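Local coordinates for 6b protein (Agrobacterium vitis, PDB 3AQ2) that disturbs plant cell proliferation as a plasmid-encoded toxin with an ADP-ribosylation fold, probably by acting on the miRNA machinery, at residues 106-109 / 110-114. Numbering follows the deposited sequence.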
ATOM      1  N   GLN A 106     -10.133 -14.199  -5.075  1.00 12.53           N
ATOM      2  CA  GLN A 106     -11.600 -14.089  -5.022  1.00 12.57           C
ATOM      3  C   GLN A 106     -12.099 -13.809  -3.597  1.00 12.13           C
ATOM      4  O   GLN A 106     -12.998 -12.979  -3.402  1.00 11.94           O
ATOM      5  CB  GLN A 106     -12.258 -15.331  -5.612  1.00 13.69           C
ATOM      6  CG  GLN A 106     -11.907 -15.539  -7.092  1.00 18.12           C
ATOM      7  CD  GLN A 106     -12.762 -16.605  -7.755  1.00 24.71           C
ATOM      8  OE1 GLN A 106     -13.130 -17.602  -7.127  1.00 29.04           O
ATOM      9  NE2 GLN A 106     -13.099 -16.393  -9.030  1.00 27.88           N
ATOM     10  N   GLU A 107     -11.501 -14.497  -2.619  1.00 11.40           N
ATOM     11  CA  GLU A 107     -11.838 -14.310  -1.207  1.00 11.62           C
ATOM     12  C   GLU A 107     -11.421 -12.926  -0.752  1.00 11.11           C
ATOM     13  O   GLU A 107     -12.192 -12.214  -0.099  1.00 11.52           O
ATOM     14  CB  GLU A 107     -11.143 -15.362  -0.347  1.00 11.85           C
ATOM     15  CG  GLU A 107     -11.610 -16.775  -0.660  1.00 13.10           C
ATOM     16  CD  GLU A 107     -10.733 -17.835  -0.028  1.00 17.90           C
ATOM     17  OE1 GLU A 107      -9.506 -17.617   0.108  1.00 18.78           O
ATOM     18  OE2 GLU A 107     -11.276 -18.905   0.306  1.00 20.66           O
ATOM     19  N   MET A 108     -10.202 -12.528  -1.120  1.00 10.83           N
ATOM     20  CA  MET A 108      -9.722 -11.189  -0.764  1.00 11.18           C
ATOM     21  C   MET A 108     -10.646 -10.111  -1.331  1.00 10.69           C
ATOM     22  O   MET A 108     -10.932  -9.123  -0.658  1.00 10.54           O
ATOM     23  CB  MET A 108      -8.296 -10.979  -1.259  1.00 11.30           C
ATOM     24  CG  MET A 108      -7.718  -9.580  -0.972  1.00 13.52           C
ATOM     25  SD  MET A 108      -7.765  -9.098   0.771  1.00 21.54           S
ATOM     26  CE  MET A 108      -6.695 -10.376   1.353  1.00 17.27           C
ATOM     27  N   ASN A 109     -11.138 -10.314  -2.549  1.00 10.47           N
ATOM     28  CA  ASN A 109     -12.027  -9.325  -3.136  1.00 10.32           C
ATOM     29  C   ASN A 109     -13.303  -9.154  -2.311  1.00 10.96           C
ATOM     30  O   ASN A 109     -13.781  -8.035  -2.144  1.00 11.48           O
ATOM     31  CB  ASN A 109     -12.390  -9.673  -4.572  1.00 10.71           C
ATOM     32  CG  ASN A 109     -13.179  -8.566  -5.233  1.00 11.87           C
ATOM     33  OD1 ASN A 109     -12.642  -7.486  -5.543  1.00 13.59           O
ATOM     34  ND2 ASN A 109     -14.455  -8.805  -5.421  1.00 12.69           N
ATOM     35  N   ALA A 110     -13.830 -10.253  -1.772  1.00 11.06           N
ATOM     36  CA  ALA A 110     -15.015 -10.169  -0.907  1.00 11.55           C
ATOM     37  C   ALA A 110     -14.758  -9.312   0.341  1.00 11.95           C
ATOM     38  O   ALA A 110     -15.603  -8.491   0.734  1.00 12.21           O
ATOM     39  CB  ALA A 110     -15.506 -11.562  -0.510  1.00 12.40           C
ATOM     40  N   ILE A 111     -13.593  -9.501   0.953  1.00 11.58           N
ATOM     41  CA  ILE A 111     -13.242  -8.720   2.137  1.00 11.84           C
ATOM     42  C   ILE A 111     -13.012  -7.245   1.780  1.00 12.08           C
ATOM     43  O   ILE A 111     -13.460  -6.337   2.508  1.00 12.62           O
ATOM     44  CB  ILE A 111     -12.032  -9.330   2.856  1.00 11.11           C
ATOM     45  CG1 ILE A 111     -12.387 -10.742   3.350  1.00 12.40           C
ATOM     46  CG2 ILE A 111     -11.592  -8.452   4.044  1.00 12.81           C
ATOM     47  CD1 ILE A 111     -11.229 -11.458   4.044  1.00 15.19           C
ATOM     48  N   LEU A 112     -12.337  -7.017   0.653  1.00 12.03           N
ATOM     49  CA  LEU A 112     -12.084  -5.654   0.177  1.00 11.91           C
ATOM     50  C   LEU A 112     -13.367  -4.877  -0.125  1.00 12.57           C
ATOM     51  O   LEU A 112     -13.466  -3.676   0.181  1.00 12.88           O
ATOM     52  CB  LEU A 112     -11.180  -5.675  -1.055  1.00 11.72           C
ATOM     53  CG  LEU A 112      -9.716  -6.028  -0.775  1.00 11.02           C
ATOM     54  CD1 LEU A 112      -9.018  -6.388  -2.073  1.00 11.85           C
ATOM     55  CD2 LEU A 112      -8.986  -4.874  -0.018  1.00 12.35           C
ATOM     56  N   GLN A 113     -14.352  -5.559  -0.709  1.00 12.97           N
ATOM     57  CA  GLN A 113     -15.642  -4.931  -0.985  1.00 14.31           C
ATOM     58  C   GLN A 113     -16.334  -4.479   0.284  1.00 14.97           C
ATOM     59  O   GLN A 113     -16.979  -3.431   0.293  1.00 15.94           O
ATOM     60  CB  GLN A 113     -16.569  -5.870  -1.743  1.00 14.38           C
ATOM     61  CG  GLN A 113     -16.233  -5.991  -3.206  1.00 15.29           C
ATOM     62  CD  GLN A 113     -17.309  -6.728  -3.977  1.00 19.08           C
ATOM     63  OE1 GLN A 113     -18.475  -6.753  -3.567  1.00 21.68           O
ATOM     64  NE2 GLN A 113     -16.933  -7.314  -5.108  1.00 17.90           N
ATOM     65  N   GLN A 114     -16.210  -5.271   1.344  1.00 15.20           N
ATOM     66  CA  GLN A 114     -16.829  -4.918   2.616  1.00 16.84           C
ATOM     67  C   GLN A 114     -16.061  -3.790   3.320  1.00 16.30           C
ATOM     68  O   GLN A 114     -16.642  -3.051   4.119  1.00 17.57           O
ATOM     69  CB  GLN A 114     -16.959  -6.153   3.517  1.00 17.51           C
ATOM     70  CG  GLN A 114     -18.078  -6.064   4.599  1.00 20.58           C
ATOM     71  CD  GLN A 114     -19.481  -5.766   4.043  1.00 23.13           C
ATOM     72  OE1 GLN A 114     -19.746  -5.912   2.844  1.00 25.26           O
ATOM     73  NE2 GLN A 114     -20.386  -5.335   4.929  1.00 25.08           N
TER
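The side-chain amides of Asn109 and Gln113 meet one helical turn apart with their planes 84° from each other, so neither lies flat over the other. The two amide ends come close, but how the Asn109 amide is turned is doubtful. Gln113 CG is anti to its carbonyl carbon (chi1 -77°), which sets it 3.4 Å from Asn109 O, and the extended chain beyond carries the amide to that of Asn109. Gln113 NE2 has a weak hydrogen bond to Tyr124 O, and the Asn109 side chain touches Thr130.

Met108 and Leu112 form the apolar pair. Met108 CG lies 3.6 Å from Leu112 CD1. The bend at chi2 brings Met108 SD to 4.0 Å from Leu112 CG. Both side chains are buried and touch Trp158 of strand 154-161. Ile111 also reaches Trp158, and it touches Arg147 and Asp149 of strand 143-151.

The backbone carries i to i+4 hydrogen bonds. Leu112 N to Met108 O is 2.9 Å with an N-H...O angle of 165°. Ala110 N to Gln106 O is longer, at 3.3 Å. At the start of the helix, Asp104 OD1 accepts from Gln106 N and Glu107 OE1 accepts from Asp104 N, two bonds resembling a capping box, though the first goes to helix position N2.

This is the i/i+4 side-chain packing of an amphipathic alpha-helix, here helix 105-115, set against strands 143-151 and 154-161 of the ADP-ribosylation fold.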